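Local structure of chorismate synthase (Campylobacter jejuni, 1SQ1) at residues 180-183 against 184-187; 192-195 against 196-199; 337-340 against 341-345. The protein probably catalyses the last step of the shikimate pathway, eliminating phosphate from 5-enolpyruvylshikimate-3-phosphate to give chorismate with the help of reduced FMN. All coordinates share one frame; numbering follows the deposited sequence.

Contact 1: 180-183 against 184-187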
loop_
_atom_site.group_PDB
_atom_site.type_symbol
_atom_site.label_atom_id
_atom_site.label_comp_id
_atom_site.label_asym_id
_atom_site.label_seq_id
_atom_site.Cartn_x
_atom_site.Cartn_y
_atom_site.Cartn_z
ATOM N N CYS A 180 -2.097 -37.250 -7.539
ATOM C CA CYS A 180 -3.330 -37.880 -7.081
ATOM C C CYS A 180 -3.315 -38.083 -5.562
ATOM O O CYS A 180 -2.296 -38.474 -5.003
ATOM C CB CYS A 180 -3.500 -39.231 -7.784
ATOM S SG CYS A 180 -4.994 -40.160 -7.324
ATOM N N LEU A 181 -4.447 -37.819 -4.907
ATOM C CA LEU A 181 -4.580 -37.984 -3.450
ATOM C C LEU A 181 -5.463 -39.179 -3.078
ATOM O O LEU A 181 -5.643 -39.482 -1.900
ATOM C CB LEU A 181 -5.168 -36.716 -2.809
ATOM C CG LEU A 181 -4.331 -35.434 -2.844
ATOM C CD1 LEU A 181 -5.117 -34.291 -2.231
ATOM C CD2 LEU A 181 -3.033 -35.653 -2.092
ATOM N N ASP A 182 -6.022 -39.837 -4.089
ATOM C CA ASP A 182 -6.875 -41.006 -3.898
ATOM C C ASP A 182 -6.362 -42.064 -4.873
ATOM O O ASP A 182 -6.712 -42.052 -6.049
ATOM C CB ASP A 182 -8.338 -40.671 -4.220
ATOM C CG ASP A 182 -9.310 -41.679 -3.629
ATOM O OD1 ASP A 182 -10.529 -41.582 -3.880
ATOM O OD2 ASP A 182 -8.853 -42.571 -2.895
ATOM N N PRO A 183 -5.519 -42.991 -4.395
ATOM C CA PRO A 183 -4.938 -44.064 -5.216
ATOM C C PRO A 183 -5.935 -44.958 -5.953
ATOM O O PRO A 183 -5.576 -45.636 -6.918
ATOM C CB PRO A 183 -4.083 -44.840 -4.212
ATOM C CG PRO A 183 -4.814 -44.628 -2.911
ATOM C CD PRO A 183 -5.151 -43.162 -2.977
ATOM N N LYS A 184 -7.184 -44.945 -5.502
ATOM C CA LYS A 184 -8.232 -45.753 -6.116
ATOM C C LYS A 184 -8.753 -45.107 -7.409
ATOM O O LYS A 184 -9.356 -45.779 -8.254
ATOM C CB LYS A 184 -9.378 -45.949 -5.117
ATOM C CG LYS A 184 -10.613 -46.643 -5.684
ATOM C CD LYS A 184 -10.321 -48.054 -6.207
ATOM C CE LYS A 184 -11.607 -48.722 -6.701
ATOM N NZ LYS A 184 -11.442 -50.158 -7.054
ATOM N N LEU A 185 -8.513 -43.809 -7.569
ATOM C CA LEU A 185 -8.958 -43.094 -8.760
ATOM C C LEU A 185 -7.795 -42.604 -9.613
ATOM O O LEU A 185 -8.002 -41.958 -10.635
ATOM C CB LEU A 185 -9.841 -41.903 -8.364
ATOM C CG LEU A 185 -11.302 -42.142 -7.956
ATOM C CD1 LEU A 185 -11.436 -43.411 -7.139
ATOM C CD2 LEU A 185 -11.802 -40.942 -7.170
ATOM N N GLU A 186 -6.573 -42.922 -9.207
ATOM C CA GLU A 186 -5.401 -42.468 -9.945
ATOM C C GLU A 186 -5.386 -42.937 -11.400
ATOM O O GLU A 186 -4.805 -42.275 -12.264
ATOM C CB GLU A 186 -4.122 -42.909 -9.223
ATOM C CG GLU A 186 -2.867 -42.131 -9.605
ATOM C CD GLU A 186 -1.868 -42.973 -10.371
ATOM O OE1 GLU A 186 -0.740 -42.490 -10.622
ATOM O OE2 GLU A 186 -2.213 -44.122 -10.729
ATOM N N SER A 187 -6.025 -44.069 -11.677
ATOM C CA SER A 187 -6.075 -44.594 -13.041
ATOM C C SER A 187 -7.148 -43.871 -13.857
ATOM O O SER A 187 -6.998 -43.685 -15.061
ATOM C CB SER A 187 -6.385 -46.095 -13.033
ATOM O OG SER A 187 -7.776 -46.324 -12.858
#

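Contact 2: 192-195 against 196-199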
loop_
_atom_site.group_PDB
_atom_site.type_symbol
_atom_site.label_atom_id
_atom_site.label_comp_id
_atom_site.label_asym_id
_atom_site.label_seq_id
_atom_site.Cartn_x
_atom_site.Cartn_y
_atom_site.Cartn_z
ATOM N N GLU A 192 -8.996 -40.101 -17.919
ATOM C CA GLU A 192 -9.837 -38.929 -18.181
ATOM C C GLU A 192 -9.032 -37.817 -18.842
ATOM O O GLU A 192 -9.516 -37.149 -19.755
ATOM C CB GLU A 192 -10.453 -38.416 -16.871
ATOM C CG GLU A 192 -11.156 -37.064 -16.985
ATOM C CD GLU A 192 -12.435 -37.127 -17.793
ATOM O OE1 GLU A 192 -13.080 -36.075 -17.996
ATOM O OE2 GLU A 192 -12.806 -38.234 -18.225
ATOM N N ILE A 193 -7.800 -37.629 -18.375
ATOM C CA ILE A 193 -6.911 -36.606 -18.912
ATOM C C ILE A 193 -6.458 -36.989 -20.320
ATOM O O ILE A 193 -6.556 -36.195 -21.258
ATOM C CB ILE A 193 -5.670 -36.413 -17.996
ATOM C CG1 ILE A 193 -6.103 -35.721 -16.696
ATOM C CG2 ILE A 193 -4.584 -35.616 -18.726
ATOM C CD1 ILE A 193 -4.983 -35.524 -15.687
ATOM N N LEU A 194 -5.958 -38.211 -20.456
ATOM C CA LEU A 194 -5.505 -38.710 -21.747
ATOM C C LEU A 194 -6.675 -38.573 -22.737
ATOM O O LEU A 194 -6.529 -37.987 -23.818
ATOM C CB LEU A 194 -5.086 -40.178 -21.610
ATOM C CG LEU A 194 -3.794 -40.634 -22.293
ATOM C CD1 LEU A 194 -3.532 -42.085 -21.939
ATOM C CD2 LEU A 194 -3.892 -40.466 -23.797
ATOM N N ASN A 195 -7.839 -39.101 -22.363
ATOM C CA ASN A 195 -9.007 -39.019 -23.224
ATOM C C ASN A 195 -9.240 -37.576 -23.640
ATOM O O ASN A 195 -9.460 -37.291 -24.812
ATOM C CB ASN A 195 -10.247 -39.547 -22.505
ATOM C CG ASN A 195 -11.441 -39.670 -23.430
ATOM O OD1 ASN A 195 -11.446 -40.493 -24.341
ATOM N ND2 ASN A 195 -12.456 -38.843 -23.207
ATOM N N ALA A 196 -9.189 -36.670 -22.669
ATOM C CA ALA A 196 -9.392 -35.252 -22.936
ATOM C C ALA A 196 -8.319 -34.717 -23.885
ATOM O O ALA A 196 -8.585 -33.820 -24.690
ATOM C CB ALA A 196 -9.379 -34.467 -21.636
ATOM N N ARG A 197 -7.113 -35.274 -23.805
ATOM C CA ARG A 197 -6.021 -34.836 -24.673
ATOM C C ARG A 197 -6.289 -35.258 -26.109
ATOM O O ARG A 197 -6.532 -34.416 -26.974
ATOM C CB ARG A 197 -4.677 -35.420 -24.209
ATOM C CG ARG A 197 -3.488 -34.940 -25.040
ATOM C CD ARG A 197 -2.156 -35.179 -24.335
ATOM N NE ARG A 197 -1.796 -36.592 -24.218
ATOM C CZ ARG A 197 -1.525 -37.392 -25.251
ATOM N NH1 ARG A 197 -1.574 -36.924 -26.497
ATOM N NH2 ARG A 197 -1.188 -38.661 -25.040
ATOM N N ASN A 198 -6.252 -36.569 -26.350
ATOM C CA ASN A 198 -6.479 -37.123 -27.682
ATOM C C ASN A 198 -7.682 -36.470 -28.364
ATOM O O ASN A 198 -7.651 -36.216 -29.572
ATOM C CB ASN A 198 -6.694 -38.633 -27.593
ATOM C CG ASN A 198 -5.546 -39.340 -26.900
ATOM O OD1 ASN A 198 -4.398 -38.897 -26.974
ATOM N ND2 ASN A 198 -5.844 -40.450 -26.231
ATOM N N SER A 199 -8.730 -36.192 -27.588
ATOM C CA SER A 199 -9.937 -35.565 -28.116
ATOM C C SER A 199 -9.688 -34.118 -28.502
ATOM O O SER A 199 -10.599 -33.446 -28.995
ATOM C CB SER A 199 -11.056 -35.582 -27.073
ATOM O OG SER A 199 -11.517 -36.887 -26.816
#

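Contact 3: 337-340 against 341-345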
loop_
_atom_site.group_PDB
_atom_site.type_symbol
_atom_site.label_atom_id
_atom_site.label_comp_id
_atom_site.label_asym_id
_atom_site.label_seq_id
_atom_site.Cartn_x
_atom_site.Cartn_y
_atom_site.Cartn_z
ATOM N N ARG A 337 1.833 -20.507 0.242
ATOM C CA ARG A 337 3.099 -20.369 0.928
ATOM C C ARG A 337 3.337 -18.883 1.148
ATOM O O ARG A 337 3.457 -18.441 2.293
ATOM C CB ARG A 337 4.226 -20.930 0.074
ATOM C CG ARG A 337 5.199 -21.796 0.824
ATOM C CD ARG A 337 4.848 -23.274 0.705
ATOM N NE ARG A 337 5.330 -23.875 -0.537
ATOM C CZ ARG A 337 5.595 -25.177 -0.659
ATOM N NH1 ARG A 337 5.426 -25.987 0.390
ATOM N NH2 ARG A 337 6.011 -25.680 -1.815
ATOM N N LEU A 338 3.395 -18.120 0.051
ATOM C CA LEU A 338 3.628 -16.677 0.116
ATOM C C LEU A 338 2.738 -15.995 1.149
ATOM O O LEU A 338 3.213 -15.231 1.989
ATOM C CB LEU A 338 3.403 -16.039 -1.253
ATOM C CG LEU A 338 4.447 -16.352 -2.336
ATOM C CD1 LEU A 338 3.796 -16.189 -3.682
ATOM C CD2 LEU A 338 5.666 -15.442 -2.229
ATOM N N VAL A 339 1.444 -16.275 1.094
ATOM C CA VAL A 339 0.529 -15.673 2.050
ATOM C C VAL A 339 0.954 -15.977 3.491
ATOM O O VAL A 339 1.246 -15.056 4.256
ATOM C CB VAL A 339 -0.907 -16.173 1.836
ATOM C CG1 VAL A 339 -1.843 -15.495 2.817
ATOM C CG2 VAL A 339 -1.340 -15.890 0.409
ATOM N N LEU A 340 0.996 -17.260 3.867
ATOM C CA LEU A 340 1.379 -17.631 5.237
ATOM C C LEU A 340 2.696 -17.003 5.697
ATOM O O LEU A 340 2.783 -16.505 6.822
ATOM C CB LEU A 340 1.461 -19.150 5.395
ATOM C CG LEU A 340 0.104 -19.851 5.527
ATOM C CD1 LEU A 340 0.317 -21.336 5.641
ATOM C CD2 LEU A 340 -0.662 -19.307 6.724
ATOM N N ALA A 341 3.709 -17.017 4.836
ATOM C CA ALA A 341 4.991 -16.437 5.187
ATOM C C ALA A 341 4.831 -14.940 5.294
ATOM O O ALA A 341 5.678 -14.253 5.861
ATOM C CB ALA A 341 6.010 -16.772 4.141
ATOM N N ASP A 342 3.743 -14.423 4.726
ATOM C CA ASP A 342 3.480 -12.989 4.788
ATOM C C ASP A 342 2.791 -12.656 6.124
ATOM O O ASP A 342 3.206 -11.731 6.808
ATOM C CB ASP A 342 2.628 -12.550 3.579
ATOM C CG ASP A 342 2.387 -11.035 3.522
ATOM O OD1 ASP A 342 1.576 -10.612 2.667
ATOM O OD2 ASP A 342 2.986 -10.268 4.313
ATOM N N CYS A 343 1.772 -13.419 6.514
ATOM C CA CYS A 343 1.089 -13.150 7.783
ATOM C C CYS A 343 2.036 -13.371 8.948
ATOM O O CYS A 343 1.907 -12.743 10.005
ATOM C CB CYS A 343 -0.103 -14.079 7.992
ATOM S SG CYS A 343 -1.296 -14.127 6.656
ATOM N N LEU A 344 2.979 -14.286 8.744
ATOM C CA LEU A 344 3.962 -14.647 9.760
ATOM C C LEU A 344 4.793 -13.428 10.164
ATOM O O LEU A 344 5.117 -13.248 11.342
ATOM C CB LEU A 344 4.855 -15.772 9.211
ATOM C CG LEU A 344 5.607 -16.688 10.174
ATOM C CD1 LEU A 344 6.175 -17.872 9.416
ATOM C CD2 LEU A 344 6.692 -15.909 10.840
ATOM N N LEU A 345 5.129 -12.593 9.182
ATOM C CA LEU A 345 5.900 -11.384 9.431
ATOM C C LEU A 345 4.969 -10.269 9.936
ATOM O O LEU A 345 5.311 -9.522 10.849
ATOM C CB LEU A 345 6.618 -10.957 8.150
ATOM C CG LEU A 345 7.614 -12.002 7.626
ATOM C CD1 LEU A 345 8.031 -11.709 6.188
ATOM C CD2 LEU A 345 8.822 -12.018 8.530
#

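Contact 1: 180-183 against 184-187
Cys-180 and Glu-186 make the close side of this turn into a helix, Cys-180 CB meeting Glu-186 CG at 3.5 Å. The sulfur, swung opposite its backbone N (chi1 180°), also appears to approach Glu-186 CB, but its modelled place is doubtful. A small, weakly polar cysteine suits this buried spot against the methylenes of a longer residue, whose carboxylate leads away to form a salt bridge with Lys-190. On another side, Asp-182 OD1 rests 3.6 Å from Leu-185 CD2; the same oxygen is hydrogen-bonded to Ser-161 OG, which satisfies it although Asp-182 is buried.

The solvent side is looser. Pro-183 and Lys-184 are the two central residues of a type I beta-turn in which Leu-185 N bonds to Asp-182 O at 2.9 Å, though the position of that oxygen is doubtful. Proline's fixed phi fits the first corner, and the lysine sends its long chain away from the turn.

The turn joins helix 170-175 to helix 186-198: Phe-172 of the former touches Pro-183 and Glu-186, and the backbone of Leu-181 is hydrogen-bonded to Val-153 of strand 148-156.

Contact 2: 192-195 against 196-199
Ser-199 binds the carbonyl of Asn-195 twice, once through its side chain and once through its backbone. Ser-199 OG donates to Asn-195 O at 2.9 Å and Ser-199 N at 3.1 Å, and the two donors reach the oxygen from opposite faces of its carbonyl plane. Having OG beside its own backbone N (chi1 -68°) turns the hydroxyl back toward the preceding turn. Serine suits a helix end for this reason: its short hydroxyl adds a second donor to a carbonyl that already holds its helical bond.

The remaining hydrogen bonds are the regular ladder of an alpha-helix. Ala-196 N donates to Glu-192 O, Arg-197 N to Ile-193 O and Asn-198 N to Leu-194 O; Arg-197 N has a second, weak bond to Leu-194 O.

Van der Waals contact comes from a methyl of Leu-194 set against polar groups: its CD2 lies 3.5 Å from Arg-197 NH2 and 3.7 Å from Asn-198 CG, the leucine slanting past both. Ala-196 offers only a methyl, small enough for the buried side of the helix, where Val-203 of the same chain and Arg-255 of the second subunit pack on it. The branched chain of Ile-193 touches Val-156, Pro-322 and Cys-323.

Among the polar groups, Asn-198 OD1 sits 3.3 Å above one face of the Arg-197 guanidinium, toward its rim. The arginine reaches that place because its chain bends at chi3 (69°). Glu-192 makes a long, weak ion pair with Arg-255 of the second subunit.

The whole is the C-terminal turn of a surface helix, with a serine just beyond it whose hydroxyl bonds back to the i-4 carbonyl, at a subunit interface and close to residues predicted to bind FMN.

Contact 3: 337-340 against 341-345
The flat carbonyl group of Val-339 receives two backbone donors from the next turn of the helix. Cys-343 N approaches Val-339 O almost head-on at 2.8 Å, whereas Asp-342 N comes from above its plane, 57° out of it, so a bond of the i+4 kind and one of the i+3 kind share one oxygen. A second flat group, the carboxylate of Asp-342, is turned away from the preceding residues: with CG anti to the backbone N (chi1 -176°), OD1 accepts a hydrogen bond from Thr-6 N and forms a salt bridge with Lys-229 NZ, and OD2 accepts hydrogen bonds from Arg-7 N and Leu-8 N. Aspartate, short and charged, is well suited to gather these donors in a buried place.

Two further ladder bonds run from Ala-341 N to Arg-337 O and from Leu-344 N to Leu-340 O, each 2.9 Å long. Side chains touch one turn apart where Val-339 CG1 lies 4.1 Å from Cys-343 SG; both are compact residues facing helix 226-235. Ala-341 lets helix 128-143 come near at Ala-138, while Arg-337 reaches a salt bridge with Glu-42.

Leu-340 rests on Val-149 of strand 148-156, and Asp-342 holds the loop between strands 3-4 and 9-13. A buried helix touching both sheet regions in this way is characteristic of the beta-alpha-beta sandwich of chorismate synthases.

Overall arrangement
Contacts 1 and 2 mark the start and the end of one helix, 186-198, with centres about 17 Å apart, whereas contact 3 lies in helix 325-346 on the opposite side of the chain's centre, about 31 Å from contact 1 and 37 Å from contact 2, centre to centre. Contact 2 is the one near the probable flavin site: the side chain of Arg-197 is about 6 Å from that of Arg-319, a predicted FMN ligand. Contact 1 lies away from the predicted cofactor sites, and the side chain of Arg-337 in contact 3 is about 10 Å from that of Arg-46, a predicted NADP ligand. Contacts 2 and 3 also meet different subunits of the tetramer.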